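Local coordinates for Baccell_00875 (PDB 5NO8), which probably acts as a polysaccharide lyase that removes the L-rhamnose caps attached to glucuronic acid in complex arabinogalactan proteins, at residues A[588-593]-A[613-618]; A[607-612]-A[658-663]; A[48-53]-A[158-163]; A[153-158]-A[538-543]; A[466-471]-A[504-509]. All blocks are in the same frame, centred on the assembly; numbering follows the deposited sequence.

Interaction 1. Residues A[588-593]-A[613-618]; sequences NEVAIR and YWSTIT
No direct hydrogen bond joins loop 588-593 to residues 613-618, which lead into helix 615-629. A water makes the polar link instead. It donates to E589 O and to S615 O, each at 2.9 Å, and accepts from A591 N at 3.0 Å. Just where the chain enters the helix, T616 OG1 donates to Y613 O at 2.7 Å. That carbonyl also accepts from T616 N. S615 OG lies between its own backbone N and carbonyl carbon, and it bonds to H612 O and N645.

Packing does the rest. S615 CB rests 3.8 Å from A591 N and 3.9 Å from V590 CG1. The R593 chain bends at chi3 (52°), and its guanidinium crosses W614 obliquely. W614 CB sits over one guanidinium face, 3.8 Å from R593 CZ. R593 NH2 reaches the indole at its edge, 3.6 Å from W614 CD1, and the two planes stand 85° apart. This is not a face stack of charge on ring. Y613 CE1 sits over one face of the same indole.

The charge of R593 has its partners elsewhere: NH1 pairs with E541 and NH2 with D596, while NH2 also bonds a glycerol. An alanine here would remove both salt bridges and the flat group over which W614 CB lies, and would probably loosen the packing of the loop on the start of the helix.

Around the contact, helix 542-559 packs on A591 and I617, helix 682-692 on Y613, W614 and T616, and strand 163-168 on I592.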
# COMPACT_ATOMS: atom_id res chain seq x y z
N ASN A 588 0.03 -8.28 -1.04
CA ASN A 588 -0.85 -8.99 -1.97
C ASN A 588 -2.24 -8.35 -1.98
O ASN A 588 -2.95 -8.37 -1.00
CB ASN A 588 -0.95 -10.48 -1.61
CG ASN A 588 -1.54 -11.28 -2.74
OD1 ASN A 588 -0.84 -11.70 -3.69
ND2 ASN A 588 -2.81 -11.50 -2.66
N GLU A 589 -2.57 -7.72 -3.10
CA GLU A 589 -3.78 -6.91 -3.23
C GLU A 589 -3.84 -5.75 -2.23
O GLU A 589 -4.90 -5.36 -1.78
CB GLU A 589 -5.04 -7.78 -3.17
CG GLU A 589 -5.09 -8.86 -4.23
CD GLU A 589 -6.53 -9.28 -4.53
OE1 GLU A 589 -6.99 -10.22 -3.85
OE2 GLU A 589 -7.17 -8.65 -5.42
N VAL A 590 -2.68 -5.19 -1.90
CA VAL A 590 -2.58 -4.07 -0.99
C VAL A 590 -2.13 -2.84 -1.76
O VAL A 590 -1.01 -2.76 -2.28
CB VAL A 590 -1.56 -4.38 0.13
CG1 VAL A 590 -1.38 -3.19 1.06
CG2 VAL A 590 -1.99 -5.62 0.94
N ALA A 591 -2.97 -1.82 -1.76
CA ALA A 591 -2.68 -0.63 -2.53
C ALA A 591 -1.38 0.08 -2.14
O ALA A 591 -1.07 0.25 -0.95
CB ALA A 591 -3.83 0.34 -2.40
N ILE A 592 -0.69 0.57 -3.16
CA ILE A 592 0.44 1.43 -2.95
C ILE A 592 -0.02 2.68 -2.22
O ILE A 592 -0.91 3.39 -2.68
CB ILE A 592 1.10 1.86 -4.27
CG1 ILE A 592 1.70 0.65 -5.01
CG2 ILE A 592 2.19 2.91 -3.98
CD1 ILE A 592 2.00 0.95 -6.46
N ARG A 593 0.57 2.90 -1.06
CA ARG A 593 0.42 4.10 -0.25
C ARG A 593 1.79 4.33 0.38
O ARG A 593 2.51 3.38 0.68
CB ARG A 593 -0.66 3.92 0.82
CG ARG A 593 -2.02 3.50 0.26
CD ARG A 593 -3.14 3.38 1.30
NE ARG A 593 -3.24 4.60 2.09
CZ ARG A 593 -3.84 5.73 1.69
NH1 ARG A 593 -4.49 5.80 0.54
NH2 ARG A 593 -3.79 6.80 2.46
N TYR A 613 -3.78 0.90 6.41
CA TYR A 613 -5.18 0.48 6.60
C TYR A 613 -6.18 1.00 5.55
O TYR A 613 -7.18 0.34 5.30
CB TYR A 613 -5.66 0.85 7.99
CG TYR A 613 -5.92 2.31 8.18
CD1 TYR A 613 -7.18 2.82 7.91
CD2 TYR A 613 -4.95 3.16 8.65
CE1 TYR A 613 -7.46 4.14 8.11
CE2 TYR A 613 -5.23 4.50 8.84
CZ TYR A 613 -6.49 4.98 8.53
OH TYR A 613 -6.84 6.30 8.72
N TRP A 614 -5.93 2.17 4.92
CA TRP A 614 -6.88 2.57 3.86
C TRP A 614 -6.85 1.66 2.63
O TRP A 614 -7.77 1.69 1.82
CB TRP A 614 -6.75 4.02 3.45
CG TRP A 614 -7.25 5.06 4.40
CD1 TRP A 614 -6.61 6.20 4.68
CD2 TRP A 614 -8.49 5.10 5.14
NE1 TRP A 614 -7.34 6.96 5.56
CE2 TRP A 614 -8.50 6.30 5.85
CE3 TRP A 614 -9.57 4.22 5.31
CZ2 TRP A 614 -9.55 6.67 6.72
CZ3 TRP A 614 -10.60 4.58 6.16
CH2 TRP A 614 -10.59 5.78 6.84
N SER A 615 -5.84 0.79 2.50
CA SER A 615 -5.90 -0.27 1.50
C SER A 615 -7.19 -1.10 1.62
O SER A 615 -7.62 -1.69 0.65
CB SER A 615 -4.70 -1.23 1.58
OG SER A 615 -4.66 -1.97 2.82
N THR A 616 -7.78 -1.15 2.81
CA THR A 616 -9.02 -1.92 3.00
C THR A 616 -10.22 -1.29 2.33
O THR A 616 -11.20 -1.97 2.12
CB THR A 616 -9.34 -2.20 4.48
OG1 THR A 616 -9.57 -0.99 5.20
CG2 THR A 616 -8.17 -2.96 5.15
N ILE A 617 -10.15 -0.02 1.93
CA ILE A 617 -11.27 0.56 1.19
C ILE A 617 -11.44 -0.20 -0.12
O ILE A 617 -12.56 -0.43 -0.57
CB ILE A 617 -11.06 2.06 0.86
CG1 ILE A 617 -10.80 2.90 2.09
CG2 ILE A 617 -12.33 2.60 0.17
CD1 ILE A 617 -10.22 4.25 1.75
N THR A 618 -10.33 -0.61 -0.75
CA THR A 618 -10.40 -1.43 -1.94
C THR A 618 -11.11 -2.77 -1.67
O THR A 618 -11.90 -3.22 -2.48
CB THR A 618 -9.01 -1.64 -2.55
OG1 THR A 618 -8.50 -0.36 -2.92
CG2 THR A 618 -9.04 -2.54 -3.77
O HOH W 1 -5.82 -2.67 -1.39

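Interaction 2. Residues A[607-612]-A[658-663]; sequences GDTFPH and AYMYPY
Two backbone hydrogen bonds join segments 607-612 and 658-663. Y661 N donates to D608 O at 3.0 Å, almost straight at 176° and in the carbonyl plane. F610 N donates to Y659 O, also at 3.0 Å, but more bent (146°). Y659 O takes a CA-H...O contact as well, from T609 CA at 3.1 Å. These two bonds flank T609 and M660, which form a single antiparallel bridge as a non-hydrogen-bonded pair. The bridge falls on strand 659-660, an outermost strand of a small four-stranded antiparallel sheet. On its other side M660 is bonded to F672 of strand 672-677.

The aromatic part is a T-shaped pair. The edge of F610 points at the face of Y661, with centroids 5.6 Å apart and planes at 83°.

In the remaining packing, T609 and M660 run side by side, CG2 to SD at 3.8 Å. M660 is bent at chi2 and chi3, which brings its CE to 3.4 Å from G607 O. P611, preceded by a cis peptide, sets CD 4.1 Å from Y659 CB. D608 CB meets P662 CD at 3.8 Å, while its carboxylate binds Y200 and R215.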
# COMPACT_ATOMS: atom_id res chain seq x y z
N GLY A 607 7.44 7.28 3.03
CA GLY A 607 7.86 6.06 2.36
C GLY A 607 6.79 4.99 2.38
O GLY A 607 5.79 5.09 3.12
N ASP A 608 7.01 3.94 1.59
CA ASP A 608 5.99 2.91 1.34
C ASP A 608 5.49 2.29 2.63
O ASP A 608 6.29 1.80 3.42
CB ASP A 608 6.53 1.77 0.49
CG ASP A 608 6.95 2.20 -0.92
OD1 ASP A 608 6.74 3.36 -1.28
OD2 ASP A 608 7.49 1.35 -1.63
N THR A 609 4.18 2.32 2.83
CA THR A 609 3.52 1.73 3.99
C THR A 609 2.73 0.57 3.40
O THR A 609 1.81 0.77 2.59
CB THR A 609 2.53 2.73 4.62
OG1 THR A 609 1.66 3.22 3.58
CG2 THR A 609 3.24 3.87 5.19
N PHE A 610 3.14 -0.65 3.74
CA PHE A 610 2.51 -1.84 3.21
C PHE A 610 2.32 -2.84 4.35
O PHE A 610 3.29 -3.48 4.74
CB PHE A 610 3.40 -2.49 2.17
CG PHE A 610 3.34 -1.88 0.81
CD1 PHE A 610 2.19 -1.93 0.04
CD2 PHE A 610 4.51 -1.40 0.21
CE1 PHE A 610 2.18 -1.47 -1.27
CE2 PHE A 610 4.50 -0.91 -1.07
CZ PHE A 610 3.34 -0.94 -1.82
N PRO A 611 1.11 -3.01 4.89
CA PRO A 611 -0.09 -2.31 4.51
C PRO A 611 -0.27 -1.04 5.27
O PRO A 611 0.34 -0.84 6.35
CB PRO A 611 -1.19 -3.33 4.85
CG PRO A 611 -0.65 -4.05 6.03
CD PRO A 611 0.85 -4.03 5.92
N HIS A 612 -1.00 -0.12 4.64
CA HIS A 612 -1.63 0.94 5.34
C HIS A 612 -3.11 0.63 5.31
O HIS A 612 -3.65 0.23 4.31
CB HIS A 612 -1.38 2.28 4.69
CG HIS A 612 -2.01 3.40 5.43
ND1 HIS A 612 -3.22 3.94 5.06
CD2 HIS A 612 -1.64 4.02 6.57
CE1 HIS A 612 -3.54 4.89 5.92
NE2 HIS A 612 -2.59 4.96 6.84
N ALA A 658 1.08 1.95 10.78
CA ALA A 658 1.71 1.71 9.47
C ALA A 658 2.90 0.76 9.58
O ALA A 658 3.65 0.84 10.55
CB ALA A 658 2.19 3.03 8.87
N TYR A 659 3.06 -0.10 8.58
CA TYR A 659 4.26 -0.89 8.43
C TYR A 659 5.11 -0.18 7.37
O TYR A 659 4.74 -0.13 6.21
CB TYR A 659 3.98 -2.32 7.99
CG TYR A 659 5.25 -3.13 7.92
CD1 TYR A 659 5.89 -3.54 9.09
CD2 TYR A 659 5.89 -3.38 6.70
CE1 TYR A 659 7.10 -4.23 9.07
CE2 TYR A 659 7.09 -4.07 6.67
CZ TYR A 659 7.70 -4.50 7.85
OH TYR A 659 8.88 -5.20 7.81
N MET A 660 6.27 0.31 7.78
CA MET A 660 7.22 0.97 6.87
C MET A 660 8.01 -0.13 6.17
O MET A 660 8.83 -0.80 6.78
CB MET A 660 8.14 1.94 7.64
CG MET A 660 7.43 2.98 8.49
SD MET A 660 6.26 3.94 7.53
CE MET A 660 7.25 4.54 6.16
N TYR A 661 7.75 -0.31 4.88
CA TYR A 661 8.11 -1.54 4.16
C TYR A 661 9.55 -1.64 3.58
O TYR A 661 10.17 -2.70 3.70
CB TYR A 661 7.07 -1.83 3.08
CG TYR A 661 7.27 -3.16 2.41
CD1 TYR A 661 6.76 -4.33 2.97
CD2 TYR A 661 8.00 -3.26 1.24
CE1 TYR A 661 7.00 -5.56 2.38
CE2 TYR A 661 8.23 -4.49 0.63
CZ TYR A 661 7.72 -5.63 1.21
OH TYR A 661 7.95 -6.83 0.62
N PRO A 662 10.04 -0.58 2.92
CA PRO A 662 11.36 -0.73 2.28
C PRO A 662 12.49 -1.02 3.25
O PRO A 662 12.35 -0.79 4.45
CB PRO A 662 11.59 0.62 1.60
CG PRO A 662 10.24 1.23 1.48
CD PRO A 662 9.49 0.76 2.70
N TYR A 663 13.61 -1.47 2.72
CA TYR A 663 14.78 -1.76 3.52
C TYR A 663 15.22 -0.52 4.29
O TYR A 663 15.46 -0.58 5.50
CB TYR A 663 15.89 -2.26 2.59
CG TYR A 663 17.26 -2.43 3.22
CD1 TYR A 663 17.45 -3.25 4.32
CD2 TYR A 663 18.37 -1.85 2.64
CE1 TYR A 663 18.70 -3.43 4.88
CE2 TYR A 663 19.63 -1.99 3.18
CZ TYR A 663 19.81 -2.78 4.30
OH TYR A 663 21.08 -2.89 4.82

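Interaction 3. Residues A[48-53]-A[158-163]; sequences DNRSMN and CINSRA
A type I turn from D48 to S51, with an Asx turn made by D48 inside it, meets the end of helix 155-161. The main bond runs from R50 NE to N160 OD1, 2.9 Å long at 162°. It uses a lone pair of the amide oxygen, and the guanidinium and amide planes are only 10° apart. A water donates to the same OD1 at 2.6 Å and accepts from R50 NH2. The M52 chain is extended and runs along the backbone of S161 and R162. Its SD lies 3.6 Å from S161 C, and its CE lies 3.8 Å from A163 CB.

Two further waters span the gap, one from R50 O to S161 OG and one from N53 N to S161 O.

Second-shell residues set these groups. N160 ND2 bonds back to Q156 O, which fixes the rotation of the amide. R180 bonds N160 O and makes a salt bridge with D48. F184 makes a cation-pi contact with R50. A leucine here would remove the bond to N160 and the cation-pi contact, and would probably leave the turn less firmly held to the helix end.

D48 holds the turn from within: its OD1 accepts from R50 N at 3.0 Å and its OD2 from M52 N at 3.2 Å, both from above the carboxylate plane.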
# COMPACT_ATOMS: atom_id res chain seq x y z
N ASP A 48 3.63 3.64 -28.12
CA ASP A 48 2.79 4.20 -27.08
C ASP A 48 2.37 5.58 -27.57
O ASP A 48 3.21 6.49 -27.64
CB ASP A 48 3.58 4.34 -25.77
CG ASP A 48 2.76 4.94 -24.64
OD1 ASP A 48 1.54 5.17 -24.83
OD2 ASP A 48 3.36 5.21 -23.57
N ASN A 49 1.08 5.74 -27.90
CA ASN A 49 0.55 7.05 -28.37
C ASN A 49 0.64 8.16 -27.33
O ASN A 49 0.62 9.34 -27.69
CB ASN A 49 -0.92 6.92 -28.80
CG ASN A 49 -1.10 6.05 -30.03
OD1 ASN A 49 -0.19 5.91 -30.84
ND2 ASN A 49 -2.27 5.48 -30.17
N ARG A 50 0.72 7.79 -26.04
CA ARG A 50 0.90 8.76 -24.98
C ARG A 50 2.37 9.15 -24.75
O ARG A 50 2.62 10.10 -24.02
CB ARG A 50 0.25 8.27 -23.69
CG ARG A 50 -1.24 7.99 -23.84
CD ARG A 50 -1.83 7.30 -22.62
NE ARG A 50 -3.30 7.32 -22.65
CZ ARG A 50 -4.06 6.49 -23.37
NH1 ARG A 50 -3.53 5.55 -24.13
NH2 ARG A 50 -5.40 6.62 -23.32
N SER A 51 3.31 8.41 -25.34
CA SER A 51 4.74 8.71 -25.30
C SER A 51 5.28 8.87 -23.86
O SER A 51 6.07 9.75 -23.56
CB SER A 51 5.05 9.97 -26.13
OG SER A 51 4.71 9.75 -27.49
N MET A 52 4.81 8.01 -22.97
CA MET A 52 5.20 8.10 -21.57
C MET A 52 6.70 7.82 -21.39
O MET A 52 7.26 6.94 -22.04
CB MET A 52 4.39 7.07 -20.79
CG MET A 52 4.84 6.89 -19.38
SD MET A 52 3.63 5.92 -18.53
CE MET A 52 4.57 5.75 -17.03
N ASN A 53 7.31 8.57 -20.49
CA ASN A 53 8.67 8.29 -19.99
C ASN A 53 8.52 7.49 -18.71
O ASN A 53 7.89 7.95 -17.77
CB ASN A 53 9.41 9.59 -19.70
CG ASN A 53 10.89 9.36 -19.37
OD1 ASN A 53 11.39 8.23 -19.36
ND2 ASN A 53 11.59 10.46 -19.14
N CYS A 158 -1.10 11.60 -14.23
CA CYS A 158 -0.99 10.27 -13.60
C CYS A 158 -1.62 9.20 -14.46
O CYS A 158 -0.98 8.22 -14.79
CB CYS A 158 -1.65 10.25 -12.24
SG CYS A 158 -0.70 11.14 -11.03
N ILE A 159 -2.86 9.44 -14.87
CA ILE A 159 -3.62 8.48 -15.65
C ILE A 159 -2.92 8.11 -16.96
O ILE A 159 -2.91 6.95 -17.36
CB ILE A 159 -5.05 9.06 -15.85
CG1 ILE A 159 -5.85 8.91 -14.54
CG2 ILE A 159 -5.78 8.48 -17.04
CD1 ILE A 159 -6.21 7.51 -14.14
N ASN A 160 -2.32 9.10 -17.62
CA ASN A 160 -1.75 8.89 -18.94
C ASN A 160 -0.26 8.61 -18.95
O ASN A 160 0.23 8.01 -19.90
CB ASN A 160 -2.06 10.11 -19.81
CG ASN A 160 -3.54 10.21 -20.11
OD1 ASN A 160 -4.10 9.37 -20.83
ND2 ASN A 160 -4.19 11.20 -19.55
N SER A 161 0.45 9.08 -17.93
CA SER A 161 1.91 9.26 -18.01
C SER A 161 2.72 8.92 -16.76
O SER A 161 3.89 9.31 -16.69
CB SER A 161 2.20 10.73 -18.36
OG SER A 161 1.47 11.10 -19.51
N ARG A 162 2.12 8.25 -15.78
CA ARG A 162 2.83 7.78 -14.58
C ARG A 162 2.47 6.33 -14.34
O ARG A 162 1.51 5.82 -14.91
CB ARG A 162 2.52 8.62 -13.35
CG ARG A 162 2.87 10.11 -13.46
CD ARG A 162 4.38 10.29 -13.56
NE ARG A 162 4.77 11.69 -13.55
CZ ARG A 162 4.73 12.50 -14.62
NH1 ARG A 162 4.33 12.06 -15.80
NH2 ARG A 162 5.09 13.77 -14.49
N ALA A 163 3.24 5.67 -13.50
CA ALA A 163 3.05 4.22 -13.29
C ALA A 163 3.03 3.86 -11.81
O ALA A 163 3.85 4.34 -11.04
CB ALA A 163 4.14 3.45 -13.99
O HOH W 2 -6.54 9.12 -21.75
O HOH W 3 3.24 10.70 -21.53
O HOH W 4 5.76 10.39 -18.59

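Interaction 4. Residues A[153-158]-A[538-543]; sequences PDAQQC and VNYEQS
Y540 has CG anti to its backbone N (chi1 175°), which sends the ring against helix 155-161. C158 has SG anti to its carbonyl carbon (chi1 -73°), which puts the sulfur obliquely to the ring, while CB stands over its face. CB is 4.2 Å from the Y540 centroid and 26° off the normal, a CH-pi contact. The C158 SG is 4.8 Å from the same centroid. One turn earlier, A155 CB packs 4.0 Å from Y540 CD1. V574 of helix 562-576 also touches Y540.

Both segments are helix N-termini with acidic N-caps. D154 caps helix 155-161: its OD1 accepts from Q157 N at 2.8 Å, in a nearly straight bond. E541 caps helix 542-559. Its OE1 accepts from S543 N at 2.9 Å and from S543 OG at a very short 2.4 Å. E541 OE1 also pairs with R593, and OE2 bonds a glycerol.

A water links the two backbones. It accepts from A155 N at 3.0 Å, the first N-H of helix 155-161, and donates to N539 O at 2.7 Å. N539 N is held in turn by Q213.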
# COMPACT_ATOMS: atom_id res chain seq x y z
N PRO A 153 1.70 14.09 -9.83
CA PRO A 153 1.64 15.54 -10.13
C PRO A 153 0.19 16.05 -10.23
O PRO A 153 -0.12 17.08 -9.67
CB PRO A 153 2.36 15.65 -11.48
CG PRO A 153 2.22 14.29 -12.10
CD PRO A 153 2.24 13.32 -10.97
N ASP A 154 -0.68 15.30 -10.90
CA ASP A 154 -2.12 15.60 -11.01
C ASP A 154 -2.80 14.40 -11.67
O ASP A 154 -2.11 13.56 -12.26
CB ASP A 154 -2.39 16.89 -11.81
CG ASP A 154 -1.81 16.86 -13.22
OD1 ASP A 154 -2.27 16.09 -14.08
OD2 ASP A 154 -0.91 17.67 -13.48
N ALA A 155 -4.13 14.31 -11.58
CA ALA A 155 -4.85 13.15 -12.10
C ALA A 155 -4.62 12.87 -13.58
O ALA A 155 -4.48 11.73 -13.99
CB ALA A 155 -6.35 13.24 -11.79
N GLN A 156 -4.53 13.93 -14.39
CA GLN A 156 -4.48 13.74 -15.84
C GLN A 156 -3.12 13.20 -16.24
O GLN A 156 -3.04 12.26 -17.00
CB GLN A 156 -4.78 15.04 -16.58
CG GLN A 156 -6.27 15.42 -16.54
CD GLN A 156 -6.80 15.77 -15.14
OE1 GLN A 156 -7.93 15.39 -14.79
NE2 GLN A 156 -6.00 16.50 -14.34
N GLN A 157 -2.05 13.78 -15.72
CA GLN A 157 -0.72 13.24 -16.01
C GLN A 157 -0.53 11.84 -15.41
O GLN A 157 0.14 11.00 -16.00
CB GLN A 157 0.36 14.16 -15.50
CG GLN A 157 0.51 15.44 -16.30
CD GLN A 157 1.67 16.24 -15.77
OE1 GLN A 157 1.49 17.08 -14.89
NE2 GLN A 157 2.87 15.96 -16.26
N CYS A 158 -1.10 11.60 -14.23
CA CYS A 158 -0.99 10.27 -13.60
C CYS A 158 -1.62 9.20 -14.46
O CYS A 158 -0.98 8.22 -14.79
CB CYS A 158 -1.65 10.25 -12.24
SG CYS A 158 -0.70 11.14 -11.03
N VAL A 538 -3.77 14.42 -1.09
CA VAL A 538 -2.74 14.01 -2.05
C VAL A 538 -3.37 14.30 -3.41
O VAL A 538 -4.60 14.30 -3.53
CB VAL A 538 -2.40 12.51 -1.89
CG1 VAL A 538 -1.21 12.09 -2.75
CG2 VAL A 538 -2.14 12.17 -0.42
N ASN A 539 -2.56 14.56 -4.44
CA ASN A 539 -3.09 15.01 -5.74
C ASN A 539 -3.86 13.93 -6.48
O ASN A 539 -4.81 14.21 -7.19
CB ASN A 539 -1.98 15.53 -6.67
CG ASN A 539 -1.26 16.75 -6.12
OD1 ASN A 539 -0.07 16.98 -6.45
ND2 ASN A 539 -1.93 17.52 -5.27
N TYR A 540 -3.40 12.69 -6.32
CA TYR A 540 -4.07 11.55 -6.90
C TYR A 540 -3.66 10.40 -6.03
O TYR A 540 -2.48 10.29 -5.73
CB TYR A 540 -3.60 11.34 -8.34
CG TYR A 540 -4.15 10.11 -8.99
CD1 TYR A 540 -5.44 10.10 -9.52
CD2 TYR A 540 -3.39 8.94 -9.08
CE1 TYR A 540 -5.97 8.96 -10.10
CE2 TYR A 540 -3.90 7.79 -9.68
CZ TYR A 540 -5.20 7.81 -10.17
OH TYR A 540 -5.71 6.68 -10.77
N GLU A 541 -4.59 9.53 -5.65
CA GLU A 541 -4.24 8.38 -4.80
C GLU A 541 -5.38 7.41 -4.65
O GLU A 541 -6.53 7.70 -4.99
CB GLU A 541 -3.81 8.86 -3.40
CG GLU A 541 -4.86 9.72 -2.71
CD GLU A 541 -4.95 9.44 -1.21
OE1 GLU A 541 -5.00 8.23 -0.85
OE2 GLU A 541 -5.00 10.41 -0.40
N GLN A 542 -5.06 6.26 -4.07
CA GLN A 542 -6.04 5.23 -3.87
C GLN A 542 -7.22 5.63 -2.98
O GLN A 542 -8.34 5.14 -3.20
CB GLN A 542 -5.36 3.95 -3.37
CG GLN A 542 -6.32 2.81 -2.99
CD GLN A 542 -6.63 2.78 -1.51
OE1 GLN A 542 -6.11 3.57 -0.74
NE2 GLN A 542 -7.47 1.84 -1.11
N SER A 543 -7.00 6.49 -1.99
CA SER A 543 -8.11 6.92 -1.14
C SER A 543 -8.87 8.16 -1.67
O SER A 543 -9.63 8.77 -0.93
CB SER A 543 -7.72 7.05 0.34
OG SER A 543 -6.92 8.19 0.59
O HOH W 5 -5.24 15.82 -9.26

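Interaction 5. Residues A[466-471]-A[504-509]; sequences GDKQFV and KEAGMK
The start of helix 469-485 packs here against the Schellman motif that ends helix 496-505. G507, with positive phi (75°), closes that motif, and its N bonds back to K504 O at 3.1 Å. M508 follows as the centre of an inverse gamma turn, with a weak bond from K509 N to G507 O. It is also the N-cap residue of helix 509-529. On the other side, D467 makes a capping bond ahead of helix 469-485: OD1 accepts from Q469 N at 3.0 Å, from above the carboxylate plane.

A506 CB touches both K468 and V471. It is 4.0 Å from K468 CG and 4.1 Å from V471 CG2. The other V471 methyl, CG1, is anti to the backbone N and meets M508 SD at 3.8 Å. The M508 chain is extended beyond CG, and this carries CE to 3.6 Å from K468 O.

These helices, 448-465, 469-485, 496-505 and 509-529, follow one another in the chain. That is consistent with the alpha/alpha toroids found in many polysaccharide lyases. The contact lies at one end of this helical region, about 38 Å from the centre of the chain.

K468 supplies the polar part. Its CG is anti to its own carbonyl carbon, and the chain runs straight from there along A506. NZ gives a weak hydrogen bond to A506 O at 3.2 Å. Helix 448-465 borders the same packing through Y462, which V471 touches. L503 of helix 496-505 touches both V471 and M508.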
# COMPACT_ATOMS: atom_id res chain seq x y z
N GLY A 466 -31.23 1.61 19.69
CA GLY A 466 -32.60 1.86 19.24
C GLY A 466 -33.06 3.32 19.36
O GLY A 466 -34.23 3.62 19.09
N ASP A 467 -32.16 4.24 19.72
CA ASP A 467 -32.49 5.64 19.98
C ASP A 467 -32.51 6.42 18.67
O ASP A 467 -31.46 6.70 18.07
CB ASP A 467 -31.49 6.26 20.95
CG ASP A 467 -31.88 7.68 21.37
OD1 ASP A 467 -32.78 8.27 20.75
OD2 ASP A 467 -31.28 8.21 22.30
N LYS A 468 -33.72 6.82 18.25
CA LYS A 468 -33.89 7.51 16.97
C LYS A 468 -33.15 8.84 16.84
O LYS A 468 -32.88 9.28 15.72
CB LYS A 468 -35.37 7.69 16.62
CG LYS A 468 -36.07 6.40 16.23
CD LYS A 468 -37.55 6.64 15.95
CE LYS A 468 -38.24 5.34 15.62
NZ LYS A 468 -39.63 5.57 15.18
N GLN A 469 -32.79 9.47 17.96
CA GLN A 469 -32.01 10.71 17.94
C GLN A 469 -30.63 10.54 17.26
O GLN A 469 -30.14 11.46 16.63
CB GLN A 469 -31.83 11.28 19.36
CG GLN A 469 -31.14 12.64 19.45
CD GLN A 469 -31.91 13.76 18.75
OE1 GLN A 469 -33.12 13.87 18.90
NE2 GLN A 469 -31.19 14.60 17.98
N PHE A 470 -30.02 9.37 17.40
CA PHE A 470 -28.79 9.08 16.64
C PHE A 470 -28.94 9.16 15.12
O PHE A 470 -28.03 9.60 14.42
CB PHE A 470 -28.23 7.70 17.05
CG PHE A 470 -27.56 7.70 18.37
CD1 PHE A 470 -26.42 8.43 18.57
CD2 PHE A 470 -28.07 6.94 19.42
CE1 PHE A 470 -25.78 8.43 19.79
CE2 PHE A 470 -27.43 6.95 20.65
CZ PHE A 470 -26.29 7.70 20.83
N VAL A 471 -30.08 8.73 14.61
CA VAL A 471 -30.34 8.75 13.19
C VAL A 471 -30.51 10.22 12.75
O VAL A 471 -30.05 10.62 11.67
CB VAL A 471 -31.59 7.95 12.84
CG1 VAL A 471 -31.84 7.94 11.34
CG2 VAL A 471 -31.48 6.51 13.38
N LYS A 504 -34.76 4.45 6.90
CA LYS A 504 -35.88 3.55 6.60
C LYS A 504 -36.38 2.85 7.88
O LYS A 504 -37.58 2.88 8.16
CB LYS A 504 -35.53 2.52 5.52
N GLU A 505 -35.45 2.31 8.67
CA GLU A 505 -35.79 1.59 9.92
C GLU A 505 -36.38 2.49 11.00
O GLU A 505 -37.23 2.06 11.77
CB GLU A 505 -34.56 0.87 10.50
CG GLU A 505 -34.13 -0.36 9.71
CD GLU A 505 -32.78 -0.95 10.16
OE1 GLU A 505 -32.05 -0.35 11.00
OE2 GLU A 505 -32.45 -2.05 9.65
N ALA A 506 -35.90 3.73 11.08
CA ALA A 506 -36.42 4.69 12.03
C ALA A 506 -37.75 5.31 11.56
O ALA A 506 -38.34 6.09 12.30
CB ALA A 506 -35.41 5.79 12.30
N GLY A 507 -38.19 4.99 10.34
CA GLY A 507 -39.45 5.50 9.81
C GLY A 507 -39.41 6.95 9.37
O GLY A 507 -40.46 7.54 9.15
N MET A 508 -38.22 7.53 9.22
CA MET A 508 -38.07 8.96 8.90
C MET A 508 -38.09 9.14 7.39
O MET A 508 -37.05 9.28 6.73
CB MET A 508 -36.78 9.50 9.50
CG MET A 508 -36.79 9.52 11.01
SD MET A 508 -35.13 9.79 11.65
CE MET A 508 -35.46 10.05 13.40
N LYS A 509 -39.31 9.14 6.84
CA LYS A 509 -39.57 9.10 5.40
C LYS A 509 -39.10 10.34 4.65
O LYS A 509 -38.49 10.19 3.59
CB LYS A 509 -41.07 8.88 5.12
CG LYS A 509 -41.55 7.45 5.34
CD LYS A 509 -41.53 6.63 4.05
CE LYS A 509 -42.75 6.90 3.16
NZ LYS A 509 -43.97 6.21 3.65

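Interactions 1 and 2 lie near the middle of the chain, and interaction 4 somewhat further out. Interaction 1 touches interaction 2 through R593 O and T609 N, 2.9 Å apart, and interaction 4 through the salt bridge of R593 NH1 with E541 OE1 at 2.8 Å. R593, E541 and S543 hydrogen-bond to glycerol, probably from the crystallisation liquor, though it may mark a pocket. Interactions 3 and 4 share helix 155-161, and I159 CD1 lies 3.5 Å from Y540 OH. Interaction 5 is remote: its centre is about 33 Å from that of interaction 1 and about 49 Å from that of interaction 3.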